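Local coordinates for protein inactive Zymogen C11 Protease (Parabacteroides distasonis, PDB 6MZO) that belongs to the clostripain-like (C11) family of cysteine proteases and is captured as an inactive zymogen, probably able to cleave peptide bonds once activated, at residues M141-L146 with A171-G176; F155-F160 with A207-I212; Y164-E169 with S228-D233; K215-Y220 with V302-T307; R296-A301 with S329-Y334. One frame throughout, in Å; residues are numbered along the deposited sequence.

Interaction 1: residues M141-L146 with A171-G176; sequences MEINDL and AYAFRG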
# COMPACT_ATOMS: atom_id res chain seq x y z
N MET A 141 -1.37 -8.74 -5.72
CA MET A 141 -1.44 -8.08 -4.42
C MET A 141 -2.58 -8.60 -3.56
O MET A 141 -2.93 -7.97 -2.56
CB MET A 141 -1.52 -6.56 -4.59
CG MET A 141 -0.12 -5.99 -4.77
SD MET A 141 -0.09 -4.37 -4.10
CE MET A 141 1.48 -3.81 -4.73
N GLU A 142 -3.10 -9.77 -3.95
CA GLU A 142 -3.95 -10.60 -3.09
C GLU A 142 -3.33 -10.74 -1.70
O GLU A 142 -2.22 -11.26 -1.53
CB GLU A 142 -4.16 -11.99 -3.70
N ILE A 143 -4.07 -10.28 -0.72
CA ILE A 143 -3.49 -10.03 0.58
C ILE A 143 -2.93 -11.32 1.26
O ILE A 143 -1.76 -11.34 1.67
CB ILE A 143 -4.56 -9.28 1.42
CG1 ILE A 143 -4.19 -9.23 2.89
CG2 ILE A 143 -5.97 -9.86 1.14
CD1 ILE A 143 -5.16 -8.31 3.73
N ASN A 144 -3.67 -12.45 1.26
CA ASN A 144 -3.10 -13.60 1.99
C ASN A 144 -1.80 -14.16 1.39
O ASN A 144 -0.88 -14.50 2.15
CB ASN A 144 -4.10 -14.72 2.13
CG ASN A 144 -5.22 -14.41 3.12
OD1 ASN A 144 -5.35 -13.32 3.61
ND2 ASN A 144 -6.08 -15.39 3.37
N ASP A 145 -1.72 -14.27 0.05
CA ASP A 145 -0.52 -14.86 -0.56
C ASP A 145 0.64 -13.91 -0.40
O ASP A 145 1.77 -14.34 -0.07
CB ASP A 145 -0.73 -15.16 -2.03
CG ASP A 145 -1.64 -16.33 -2.24
OD1 ASP A 145 -1.79 -17.14 -1.29
OD2 ASP A 145 -2.22 -16.42 -3.35
N LEU A 146 0.39 -12.62 -0.61
CA LEU A 146 1.47 -11.65 -0.48
C LEU A 146 2.04 -11.57 0.95
O LEU A 146 3.26 -11.50 1.15
CB LEU A 146 1.04 -10.27 -0.98
CG LEU A 146 2.11 -9.16 -1.06
CD1 LEU A 146 3.27 -9.57 -1.96
CD2 LEU A 146 1.51 -7.88 -1.53
N ALA A 171 -2.92 -3.47 6.80
CA ALA A 171 -1.94 -3.10 7.83
C ALA A 171 -1.79 -4.27 8.85
O ALA A 171 -0.66 -4.57 9.37
CB ALA A 171 -2.40 -1.83 8.54
N TYR A 172 -2.90 -4.97 9.12
CA TYR A 172 -2.83 -6.05 10.09
C TYR A 172 -2.05 -7.23 9.49
O TYR A 172 -1.17 -7.85 10.17
CB TYR A 172 -4.23 -6.51 10.49
CG TYR A 172 -4.25 -7.48 11.64
CD1 TYR A 172 -3.90 -7.07 12.91
CD2 TYR A 172 -4.75 -8.76 11.47
CE1 TYR A 172 -4.01 -7.96 14.00
CE2 TYR A 172 -4.83 -9.72 12.57
CZ TYR A 172 -4.48 -9.23 13.82
OH TYR A 172 -4.58 -10.13 14.83
N ALA A 173 -2.35 -7.54 8.23
CA ALA A 173 -1.71 -8.75 7.60
C ALA A 173 -0.20 -8.60 7.52
O ALA A 173 0.52 -9.64 7.60
CB ALA A 173 -2.26 -8.98 6.20
N PHE A 174 0.26 -7.37 7.30
CA PHE A 174 1.72 -7.15 7.13
C PHE A 174 2.42 -6.71 8.38
O PHE A 174 3.61 -6.32 8.30
CB PHE A 174 2.00 -6.15 5.97
CG PHE A 174 1.63 -6.74 4.62
CD1 PHE A 174 0.30 -6.63 4.13
CD2 PHE A 174 2.55 -7.44 3.88
CE1 PHE A 174 -0.07 -7.21 2.93
CE2 PHE A 174 2.20 -8.03 2.68
CZ PHE A 174 0.87 -7.93 2.20
N ARG A 175 1.75 -6.74 9.53
CA ARG A 175 2.33 -6.15 10.76
C ARG A 175 3.62 -6.83 11.19
O ARG A 175 4.43 -6.21 11.86
CB ARG A 175 1.31 -6.19 11.91
CG ARG A 175 1.00 -7.60 12.41
CD ARG A 175 -0.25 -7.49 13.33
NE ARG A 175 -0.51 -8.71 14.05
CZ ARG A 175 -1.00 -9.83 13.49
NH1 ARG A 175 -1.27 -9.83 12.20
NH2 ARG A 175 -1.18 -10.95 14.18
N GLY A 176 3.74 -8.10 10.85
CA GLY A 176 4.90 -8.87 11.26
C GLY A 176 6.12 -8.72 10.38
O GLY A 176 7.25 -9.07 10.87

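Interaction 2: residues F155-F160 with A207-I212; sequences FDFILF and ADVVGI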
# COMPACT_ATOMS: atom_id res chain seq x y z
N PHE A 155 11.18 -5.75 6.95
CA PHE A 155 11.50 -4.49 6.32
C PHE A 155 11.29 -3.35 7.26
O PHE A 155 10.40 -3.40 8.09
CB PHE A 155 10.55 -4.26 5.12
CG PHE A 155 10.74 -5.29 4.06
CD1 PHE A 155 11.82 -5.20 3.22
CD2 PHE A 155 9.83 -6.33 3.91
CE1 PHE A 155 12.06 -6.18 2.21
CE2 PHE A 155 10.04 -7.27 2.93
CZ PHE A 155 11.16 -7.20 2.08
N ASP A 156 12.08 -2.30 7.13
CA ASP A 156 11.77 -1.10 7.95
C ASP A 156 10.47 -0.48 7.48
O ASP A 156 9.73 0.12 8.30
CB ASP A 156 12.91 -0.07 7.84
CG ASP A 156 14.14 -0.47 8.64
OD1 ASP A 156 14.22 -1.59 9.17
OD2 ASP A 156 15.05 0.36 8.80
N PHE A 157 10.22 -0.50 6.17
CA PHE A 157 8.93 -0.05 5.66
C PHE A 157 8.53 -0.82 4.42
O PHE A 157 9.40 -1.36 3.69
CB PHE A 157 8.95 1.47 5.31
CG PHE A 157 9.89 1.83 4.15
CD1 PHE A 157 9.48 1.79 2.83
CD2 PHE A 157 11.24 2.20 4.37
CE1 PHE A 157 10.32 2.09 1.77
CE2 PHE A 157 12.10 2.50 3.27
CZ PHE A 157 11.66 2.46 1.99
N ILE A 158 7.20 -0.91 4.20
CA ILE A 158 6.74 -1.28 2.86
C ILE A 158 5.91 -0.12 2.38
O ILE A 158 5.00 0.34 3.13
CB ILE A 158 5.87 -2.59 2.81
CG1 ILE A 158 6.69 -3.80 3.28
CG2 ILE A 158 5.31 -2.76 1.39
CD1 ILE A 158 5.80 -5.09 3.59
N LEU A 159 6.25 0.39 1.20
CA LEU A 159 5.50 1.49 0.56
C LEU A 159 4.66 0.86 -0.54
O LEU A 159 5.20 0.31 -1.49
CB LEU A 159 6.48 2.52 0.01
CG LEU A 159 5.92 3.83 -0.58
CD1 LEU A 159 7.11 4.77 -0.95
CD2 LEU A 159 5.13 3.64 -1.83
N PHE A 160 3.33 0.91 -0.35
CA PHE A 160 2.44 0.36 -1.40
C PHE A 160 2.06 1.47 -2.36
O PHE A 160 1.22 2.32 -2.03
CB PHE A 160 1.18 -0.23 -0.76
CG PHE A 160 1.40 -1.52 -0.02
CD1 PHE A 160 1.68 -2.69 -0.72
CD2 PHE A 160 1.29 -1.56 1.38
CE1 PHE A 160 1.86 -3.88 -0.05
CE2 PHE A 160 1.47 -2.80 2.06
CZ PHE A 160 1.74 -3.92 1.32
N ALA A 207 14.50 5.13 8.20
CA ALA A 207 13.68 5.61 7.09
C ALA A 207 12.73 6.68 7.60
O ALA A 207 12.07 6.52 8.63
CB ALA A 207 12.90 4.42 6.47
N ASP A 208 12.59 7.79 6.85
CA ASP A 208 11.72 8.90 7.28
C ASP A 208 10.35 8.70 6.70
O ASP A 208 9.98 9.30 5.66
CB ASP A 208 12.40 10.23 6.83
CG ASP A 208 11.70 11.44 7.34
OD1 ASP A 208 10.68 11.34 8.06
OD2 ASP A 208 12.16 12.55 6.97
N VAL A 209 9.63 7.78 7.34
CA VAL A 209 8.32 7.40 6.78
C VAL A 209 7.33 8.53 6.86
O VAL A 209 6.50 8.68 5.92
CB VAL A 209 7.78 6.12 7.52
CG1 VAL A 209 8.75 4.94 7.19
CG2 VAL A 209 7.58 6.35 9.03
N VAL A 210 7.42 9.37 7.90
CA VAL A 210 6.53 10.50 7.92
C VAL A 210 6.91 11.51 6.81
O VAL A 210 6.03 12.02 6.17
CB VAL A 210 6.49 11.17 9.35
CG1 VAL A 210 5.66 12.44 9.35
CG2 VAL A 210 5.96 10.11 10.35
N GLY A 211 8.22 11.73 6.56
CA GLY A 211 8.67 12.54 5.44
C GLY A 211 8.10 12.06 4.13
O GLY A 211 7.64 12.86 3.33
N ILE A 212 8.19 10.75 3.90
CA ILE A 212 7.69 10.23 2.64
C ILE A 212 6.20 10.54 2.41
O ILE A 212 5.84 11.04 1.35
CB ILE A 212 7.92 8.70 2.57
CG1 ILE A 212 9.43 8.42 2.45
CG2 ILE A 212 7.14 8.08 1.37
CD1 ILE A 212 9.75 6.92 2.72
O HOH W 1 14.05 2.70 9.65

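Interaction 3: residues Y164-E169 with S228-D233; sequences YMSCAE and SVMKSD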
# COMPACT_ATOMS: atom_id res chain seq x y z
N TYR A 164 -5.84 1.47 -2.58
CA TYR A 164 -6.63 0.97 -1.46
C TYR A 164 -5.85 0.18 -0.43
O TYR A 164 -6.45 -0.56 0.35
CB TYR A 164 -7.79 0.12 -1.98
CG TYR A 164 -8.69 0.85 -2.94
CD1 TYR A 164 -9.31 2.06 -2.57
CD2 TYR A 164 -8.89 0.37 -4.21
CE1 TYR A 164 -10.15 2.68 -3.45
CE2 TYR A 164 -9.76 1.00 -5.12
CZ TYR A 164 -10.38 2.18 -4.74
OH TYR A 164 -11.23 2.83 -5.60
N MET A 165 -4.53 0.36 -0.36
CA MET A 165 -3.80 -0.54 0.51
C MET A 165 -3.78 -0.11 1.92
O MET A 165 -3.45 -0.88 2.81
CB MET A 165 -2.32 -0.75 0.00
CG MET A 165 -2.29 -1.44 -1.35
SD MET A 165 -3.04 -3.09 -1.43
CE MET A 165 -1.69 -4.06 -0.65
N SER A 166 -4.05 1.18 2.19
CA SER A 166 -4.17 1.61 3.60
C SER A 166 -5.53 1.22 4.11
O SER A 166 -6.48 2.05 4.09
CB SER A 166 -4.03 3.15 3.75
OG SER A 166 -2.65 3.48 3.56
N CYS A 167 -5.66 0.01 4.58
CA CYS A 167 -6.86 -0.46 5.24
C CYS A 167 -6.44 -1.34 6.38
O CYS A 167 -5.31 -1.79 6.41
CB CYS A 167 -7.75 -1.25 4.31
SG CYS A 167 -6.91 -2.72 3.61
N ALA A 168 -7.32 -1.51 7.33
CA ALA A 168 -6.96 -2.26 8.51
C ALA A 168 -6.51 -3.63 8.13
O ALA A 168 -5.58 -4.19 8.76
CB ALA A 168 -8.12 -2.36 9.46
N GLU A 169 -7.20 -4.23 7.17
CA GLU A 169 -6.91 -5.61 6.86
C GLU A 169 -5.49 -5.83 6.35
O GLU A 169 -4.85 -6.85 6.71
CB GLU A 169 -7.87 -6.12 5.80
CG GLU A 169 -9.39 -6.14 6.20
CD GLU A 169 -10.10 -4.79 5.93
OE1 GLU A 169 -9.44 -3.77 5.71
OE2 GLU A 169 -11.33 -4.83 5.99
N SER A 228 -1.54 7.69 4.22
CA SER A 228 -1.36 7.38 5.64
C SER A 228 -0.23 6.47 5.88
O SER A 228 0.28 5.79 4.95
CB SER A 228 -2.62 6.77 6.23
OG SER A 228 -3.01 5.60 5.52
N VAL A 229 0.24 6.54 7.12
CA VAL A 229 1.35 5.72 7.56
C VAL A 229 0.97 4.96 8.83
O VAL A 229 0.55 5.60 9.83
CB VAL A 229 2.56 6.59 7.93
CG1 VAL A 229 3.71 5.69 8.36
CG2 VAL A 229 3.04 7.39 6.76
N MET A 230 1.13 3.65 8.82
CA MET A 230 0.71 2.83 9.97
C MET A 230 1.93 2.27 10.66
O MET A 230 2.91 1.82 10.01
CB MET A 230 -0.24 1.69 9.52
CG MET A 230 -1.71 2.06 9.43
SD MET A 230 -2.04 3.43 8.33
CE MET A 230 -1.53 2.67 6.77
N LYS A 231 1.90 2.30 12.01
CA LYS A 231 2.98 1.79 12.84
C LYS A 231 2.62 0.34 13.25
O LYS A 231 1.72 0.10 14.09
CB LYS A 231 3.19 2.71 14.09
CG LYS A 231 4.43 2.33 14.95
CD LYS A 231 4.60 3.48 15.97
CE LYS A 231 5.73 3.16 16.94
NZ LYS A 231 5.17 2.26 17.96
N SER A 232 3.33 -0.63 12.67
CA SER A 232 2.88 -2.01 12.78
C SER A 232 2.82 -2.56 14.19
O SER A 232 1.91 -3.39 14.50
CB SER A 232 3.77 -2.95 11.91
OG SER A 232 3.66 -2.55 10.55
N ASP A 233 3.73 -2.14 15.08
CA ASP A 233 3.60 -2.73 16.42
C ASP A 233 2.44 -2.18 17.27
O ASP A 233 2.31 -2.54 18.44
CB ASP A 233 4.93 -2.60 17.18
CG ASP A 233 5.36 -1.17 17.41
OD1 ASP A 233 4.60 -0.23 17.25
OD2 ASP A 233 6.55 -1.01 17.85

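Interaction 4: residues K215-Y220 with V302-T307; sequences KFYTYY and VIYKAT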
# COMPACT_ATOMS: atom_id res chain seq x y z
N LYS A 215 5.60 14.29 1.80
CA LYS A 215 5.92 14.66 0.44
C LYS A 215 4.86 14.26 -0.55
O LYS A 215 4.61 14.99 -1.50
CB LYS A 215 7.25 14.01 0.05
CG LYS A 215 8.45 14.96 0.29
CD LYS A 215 8.82 15.23 1.77
CE LYS A 215 10.20 16.04 1.93
NZ LYS A 215 11.23 15.28 1.18
N PHE A 216 4.25 13.09 -0.33
CA PHE A 216 3.12 12.68 -1.15
C PHE A 216 1.96 13.72 -1.07
O PHE A 216 1.42 14.13 -2.12
CB PHE A 216 2.61 11.30 -0.68
CG PHE A 216 1.43 10.79 -1.48
CD1 PHE A 216 0.10 11.27 -1.25
CD2 PHE A 216 1.65 9.86 -2.45
CE1 PHE A 216 -0.98 10.76 -1.99
CE2 PHE A 216 0.59 9.29 -3.18
CZ PHE A 216 -0.74 9.76 -2.97
N TYR A 217 1.64 14.12 0.16
CA TYR A 217 0.62 15.19 0.36
C TYR A 217 1.03 16.51 -0.28
O TYR A 217 0.23 17.09 -1.04
CB TYR A 217 0.31 15.38 1.85
CG TYR A 217 -0.68 16.55 2.02
CD1 TYR A 217 -1.96 16.40 1.52
CD2 TYR A 217 -0.27 17.79 2.51
CE1 TYR A 217 -2.90 17.47 1.61
CE2 TYR A 217 -1.19 18.86 2.58
CZ TYR A 217 -2.48 18.69 2.11
OH TYR A 217 -3.35 19.74 2.21
N THR A 218 2.28 16.95 -0.04
CA THR A 218 2.72 18.21 -0.65
C THR A 218 2.60 18.14 -2.19
O THR A 218 2.13 19.09 -2.84
CB THR A 218 4.16 18.50 -0.22
OG1 THR A 218 4.12 18.72 1.20
CG2 THR A 218 4.69 19.74 -0.92
N TYR A 219 3.01 17.02 -2.78
CA TYR A 219 2.93 16.90 -4.21
C TYR A 219 1.49 17.01 -4.73
O TYR A 219 1.25 17.70 -5.74
CB TYR A 219 3.53 15.59 -4.69
CG TYR A 219 3.58 15.44 -6.18
CD1 TYR A 219 4.52 16.16 -6.93
CD2 TYR A 219 2.74 14.55 -6.83
CE1 TYR A 219 4.60 15.98 -8.32
CE2 TYR A 219 2.81 14.37 -8.20
CZ TYR A 219 3.75 15.08 -8.93
OH TYR A 219 3.77 14.90 -10.30
N TYR A 220 0.55 16.36 -4.03
CA TYR A 220 -0.81 16.26 -4.54
C TYR A 220 -1.74 17.33 -3.96
O TYR A 220 -2.97 17.33 -4.21
CB TYR A 220 -1.34 14.84 -4.24
CG TYR A 220 -0.86 13.83 -5.25
CD1 TYR A 220 -1.25 13.91 -6.58
CD2 TYR A 220 -0.04 12.78 -4.89
CE1 TYR A 220 -0.80 13.03 -7.52
CE2 TYR A 220 0.41 11.86 -5.84
CZ TYR A 220 0.02 11.99 -7.16
OH TYR A 220 0.45 11.07 -8.10
N VAL A 302 -2.21 4.95 13.50
CA VAL A 302 -2.11 5.74 12.27
C VAL A 302 -1.26 6.99 12.65
O VAL A 302 -1.80 7.99 13.23
CB VAL A 302 -3.46 6.08 11.74
CG1 VAL A 302 -3.30 6.94 10.43
CG2 VAL A 302 -4.29 4.80 11.38
N ILE A 303 0.04 6.95 12.39
CA ILE A 303 0.92 7.96 12.95
C ILE A 303 1.00 9.21 12.12
O ILE A 303 1.40 10.26 12.65
CB ILE A 303 2.37 7.44 13.22
CG1 ILE A 303 3.04 7.00 11.90
CG2 ILE A 303 2.27 6.33 14.28
CD1 ILE A 303 4.58 6.89 12.09
N TYR A 304 0.58 9.10 10.84
CA TYR A 304 0.47 10.27 9.98
C TYR A 304 -0.63 9.99 9.01
O TYR A 304 -0.73 8.85 8.50
CB TYR A 304 1.79 10.53 9.24
CG TYR A 304 1.67 11.71 8.29
CD1 TYR A 304 1.86 13.02 8.72
CD2 TYR A 304 1.24 11.49 6.97
CE1 TYR A 304 1.72 14.06 7.84
CE2 TYR A 304 1.08 12.54 6.04
CZ TYR A 304 1.28 13.82 6.51
OH TYR A 304 1.19 14.93 5.68
N LYS A 305 -1.48 10.99 8.73
CA LYS A 305 -2.47 10.88 7.66
C LYS A 305 -2.71 12.26 7.06
O LYS A 305 -2.56 13.31 7.73
CB LYS A 305 -3.75 10.28 8.14
CG LYS A 305 -4.54 11.24 9.10
CD LYS A 305 -5.93 10.64 9.40
CE LYS A 305 -6.71 11.64 10.26
NZ LYS A 305 -6.04 11.73 11.55
N ALA A 306 -3.02 12.29 5.78
CA ALA A 306 -3.35 13.54 5.16
C ALA A 306 -4.27 13.30 3.99
O ALA A 306 -4.19 12.28 3.30
CB ALA A 306 -2.10 14.29 4.70
N THR A 307 -5.16 14.28 3.75
CA THR A 307 -6.02 14.20 2.59
C THR A 307 -6.32 15.60 2.00
O THR A 307 -6.39 16.62 2.73
CB THR A 307 -7.38 13.54 2.94
OG1 THR A 307 -8.18 13.46 1.77
CG2 THR A 307 -8.16 14.40 4.04

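Interaction 5: residues R296-A301 with S329-Y334; sequences RSMEKA and SGLSIY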
# COMPACT_ATOMS: atom_id res chain seq x y z
N ARG A 296 -8.56 6.08 20.50
CA ARG A 296 -7.22 6.10 21.11
C ARG A 296 -6.24 5.13 20.43
O ARG A 296 -5.05 5.47 20.25
CB ARG A 296 -7.32 5.79 22.59
CG ARG A 296 -7.91 6.93 23.38
CD ARG A 296 -7.78 6.69 24.86
NE ARG A 296 -7.82 7.97 25.58
CZ ARG A 296 -8.43 8.18 26.75
NH1 ARG A 296 -9.05 7.19 27.38
NH2 ARG A 296 -8.41 9.39 27.28
N SER A 297 -6.77 3.96 20.03
CA SER A 297 -5.90 2.98 19.38
C SER A 297 -5.50 3.46 18.00
O SER A 297 -4.32 3.29 17.61
CB SER A 297 -6.57 1.60 19.29
OG SER A 297 -6.69 1.07 20.63
N MET A 298 -6.44 4.08 17.29
CA MET A 298 -6.18 4.65 15.97
C MET A 298 -5.14 5.75 16.09
O MET A 298 -4.27 5.88 15.22
CB MET A 298 -7.44 5.24 15.34
CG MET A 298 -8.45 4.16 14.80
SD MET A 298 -7.76 3.36 13.31
CE MET A 298 -8.23 4.67 12.10
N GLU A 299 -5.22 6.60 17.13
CA GLU A 299 -4.21 7.66 17.30
C GLU A 299 -2.80 7.07 17.38
O GLU A 299 -1.83 7.71 16.95
CB GLU A 299 -4.47 8.48 18.57
CG GLU A 299 -5.70 9.36 18.48
CD GLU A 299 -6.04 10.03 19.82
OE1 GLU A 299 -5.09 10.37 20.57
OE2 GLU A 299 -7.24 10.22 20.13
N LYS A 300 -2.69 5.88 17.98
CA LYS A 300 -1.36 5.27 18.10
C LYS A 300 -0.91 4.57 16.79
O LYS A 300 0.32 4.63 16.46
CB LYS A 300 -1.31 4.24 19.23
CG LYS A 300 -1.35 4.85 20.61
CD LYS A 300 -1.84 3.87 21.64
CE LYS A 300 -0.80 2.85 22.04
NZ LYS A 300 -1.26 2.13 23.27
N ALA A 301 -1.85 3.92 16.11
CA ALA A 301 -1.57 3.10 14.92
C ALA A 301 -1.40 3.90 13.67
O ALA A 301 -0.49 3.60 12.87
CB ALA A 301 -2.66 2.08 14.71
N SER A 329 -10.18 8.88 8.28
CA SER A 329 -9.42 8.30 9.41
C SER A 329 -8.02 7.78 9.00
O SER A 329 -7.18 7.44 9.85
CB SER A 329 -10.28 7.17 10.06
OG SER A 329 -10.34 6.06 9.16
N GLY A 330 -7.76 7.77 7.69
CA GLY A 330 -6.48 7.28 7.14
C GLY A 330 -6.52 5.78 6.88
O GLY A 330 -5.59 5.24 6.33
N LEU A 331 -7.63 5.10 7.25
CA LEU A 331 -7.75 3.66 6.94
C LEU A 331 -9.13 3.39 6.33
O LEU A 331 -10.11 3.92 6.79
CB LEU A 331 -7.60 2.75 8.18
CG LEU A 331 -6.13 2.64 8.68
CD1 LEU A 331 -6.16 1.84 10.00
CD2 LEU A 331 -5.34 1.91 7.67
N SER A 332 -9.12 2.57 5.28
CA SER A 332 -10.37 2.02 4.75
C SER A 332 -10.64 0.70 5.48
O SER A 332 -9.72 0.10 6.13
CB SER A 332 -10.23 1.77 3.24
OG SER A 332 -10.07 3.03 2.58
N ILE A 333 -11.87 0.18 5.28
CA ILE A 333 -12.29 -1.05 5.89
C ILE A 333 -13.33 -1.70 4.96
O ILE A 333 -14.13 -0.97 4.31
CB ILE A 333 -12.86 -0.85 7.29
CG1 ILE A 333 -12.89 -2.14 8.07
CG2 ILE A 333 -14.31 -0.21 7.25
CD1 ILE A 333 -11.43 -2.67 8.51
N TYR A 334 -13.32 -3.03 4.89
CA TYR A 334 -14.46 -3.73 4.24
C TYR A 334 -15.71 -3.60 5.10
O TYR A 334 -15.65 -3.80 6.32
CB TYR A 334 -14.15 -5.25 4.01
CG TYR A 334 -15.31 -5.99 3.34
CD1 TYR A 334 -15.74 -5.59 2.06
CD2 TYR A 334 -15.97 -7.07 3.97
CE1 TYR A 334 -16.84 -6.20 1.46
CE2 TYR A 334 -17.04 -7.72 3.33
CZ TYR A 334 -17.45 -7.27 2.09
OH TYR A 334 -18.48 -7.91 1.44

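Interaction 1: residues M141-L146 with A171-G176
Phe174 holds CG anti to its own carbonyl carbon (chi1 -68°), while Leu146 carries CG opposite the backbone N (chi1 -173°); these torsions bring ring and isobutyl group together between helix 143-150 and the C-terminal end of helix 168-173. Both helices cover one face of the central sheet of the caspase-like alpha/beta/alpha fold of clan CD peptidases. The ring arrives edge first: Phe174 CZ lies 3.7 Å from Leu146 CG, Leu146 CB sits in the ring plane, and the two side chains cross at about a right angle. One helical turn earlier, Ile143 extends CG1 to 3.8 Å from Ala173 CB. A methyl suits this spot because the helices come close here, with 7.4 Å between the CA atoms of Ile143 and Ala173. Phe174 also meets Phe160 of the sheet edge-to-face, and an alanine in its place would probably open a gap beside Leu146 and leave the Phe160 ring without its aromatic mate. Behind the contact, Arg175 lays its guanidinium over the Tyr172 ring and grips Tyr172 O through NH1 (2.8 Å, 158° at the hydrogen), while Arg175 N reaches that oxygen from the opposite face of the carbonyl plane.

Interaction 2: residues F155-F160 with A207-I212
Phe157 and Ala207 make the closest approach here, with Ala207 CB 3.5 Å from Phe157 CD2 and 3.8 Å from Phe157 CE2, the methyl coming obliquely onto that side of the ring. With CG between the backbone N and the carbonyl carbon (chi1 66°), the Phe157 ring turns its CD2 side to Ala207. The root of the same side chain is covered too, since Val209 CG1 lies 4.0 Å from Phe157 CB. Two residues along the strand, Leu159 CD1 meets Ile212 CG2 at 4.0 Å. Branched aliphatic residues suit these helix positions, because they offer methyl groups to the sheet where no polar partner is needed.

Beyond this apolar layer, a water bridges the Asp156 carboxylate to the backbone N of Ala207: it donates to Asp156 OD2 (2.7 Å) and accepts from Ala207 N (2.9 Å). Asp156 OD2 also forms a salt bridge with Arg13, a residue that the side chains of Phe157 and Ala207 also touch. Helix 195-203 closes another side, Met202 against Phe157 and Ile198 against Leu159. The helix start is fixed by Asp208 as N-cap: OD1 takes Gly211 N at 2.9 Å, from above the carboxylate plane. A CB on Gly211 would run into Asp208 OD2, so the missing side chain fits the cap.

A capped helix laid by its aliphatic residues against a strand of the central sheet is the layer packing expected of a caspase-like alpha/beta/alpha sandwich.

Interaction 3: residues Y164-E169 with S228-D233
Ser166 points its side chain at strand 226-231 and meets Ser228 and Met230 there. Its CB already lies 3.2 Å from Ser228 OG and 3.9 Å from Met230 CE. One bond further, OG is held anti to the carbonyl carbon (chi1 -74°) and reaches Ser228 OG at 2.9 Å, in a hydrogen bond modelled with Ser166 as donor, its exact geometry uncertain because Ser166 OG lies too close to another atom. The tip has an apolar neighbour as well, Met230 CE at 3.5 Å.

Met230 brings its methyl there by bending at both chi2 (57°) and chi3 (65°), which folds the thioether back over the serine pair. Ser228 OG in turn is hydrogen-bonded to Gly330 O, and this is how the buried hydroxyl is satisfied. Ser166 is the centre of an inverse gamma turn, closed by a weak Cys167 N to Met165 O bond of 3.0 Å, and its backbone pairs with Ser184 and Ser332. The turn joins the loop after strand 155-162 to helix 168-173, which Cys167 N-caps. In clan CD relatives the catalytic cysteine follows the strand equivalent to 155-162, so this loop probably borders the active-site region.

A carbonyl oxygen can only accept, so Ser228 OG presumably gives its proton to Gly330 O, consistent with its accepting from Ser166 OG if that hydroxyl is placed correctly. Serine suits both places, because each small hydroxyl fits a buried polar spot.

Interaction 4: residues K215-Y220 with V302-T307
Tyr217 rests on Ala306, and this pair is the tight part of the contact. Ala306 CB comes obliquely to the phenol ring, 3.8 Å from both CG and CD1 of Tyr217. With CG anti to the backbone N (chi1 176°), the ring extends toward the end of the strand, where Tyr217 CE1 stands 3.8 Å from Thr307 O. At the root of the side chain, Tyr304 OH approaches Tyr217 CB at 4.0 Å. The small alanine suits the close approach, the axes of 215-220 and 302-307 passing 8.7 Å apart and nearly parallel at 9°.

The outer side of the helix is looser: Thr218 and Tyr219 are exposed, and Thr218 OG1 bonds back to Thr214 O. Strand 302-307 is an outermost strand of the central sheet, hydrogen-bonded to strand 226-231, and Tyr304 also lies against Val210, Ala213 and Thr214 of the helix. A serine replacing Tyr217 would probably uncover Ala306 and leave a gap between the helix and the end of the strand. No hydrogen bond links the two segments, so between them the hold is van der Waals contact, mainly of the Tyr217 side chain with the Ala306 methyl, the Thr307 carbonyl and the Tyr304 hydroxyl.

Interaction 5: residues R296-A301 with S329-Y334
Met298 supplies the whole helix side of this contact, and its apolar touches come first. Its SD lies 4.0 Å from Leu331 CD1, the two side chains crossing at a slant, and its CE methyl is 4.1 Å from that same CD1. CE also packs against Ser329 CB at 3.8 Å. The methionine manages this by bending at chi2 and at chi3 (-81°), so that the chain curls and the terminal methyl drops between serine and leucine. A flexible, unbranched thioether suits the place, since it can adapt to an irregular loop surface.

Contacts with polar atoms are van der Waals approaches: Met298 CE stands 3.7 Å from Ser329 O and 3.9 Å from Ser329 OG. The polar bonds belong to the loop itself. Ser329 OG is hydrogen-bonded to Asp277 and also takes a weak, long bond from Leu331 N (3.5 Å) that spans the bend at Gly330. Gly330 has a positive phi of 88°, and at its backbone angles a CB would press on the carbonyl oxygen of Ser329.

Around the pair, Leu238 of helix 235-246 covers Met298, while Phe278 and Asp279 of helix 278-283 touch Ser329. Helix 288-301 is followed directly in the chain by strand 302-307 of the central sheet, and the loop leads into strand 332-334, which pairs antiparallel with strand 275-277.

Interactions 1, 2 and 3 interleave along the chain, with helix 143-150, strand 155-162 and helix 168-173 in succession. Interaction 1 packs helices on one face of the central sheet; interactions 2 and 4, their centres about 12 Å apart, use helix 209-220 on the other. Interactions 1 and 2 touch where helix and strand side chains pack. Strands 226-231 and 302-307 are neighbours, so interactions 3 and 4 join by backbone hydrogen bonds. Interaction 5 lies about 8 Å from interaction 3, centre to centre, and touches it by probable hydrogen bonds, among them Lys231 N to Ala301 O. Together they connect both helical layers, the sheet edge and the later C-terminal part of this zymogen's chain.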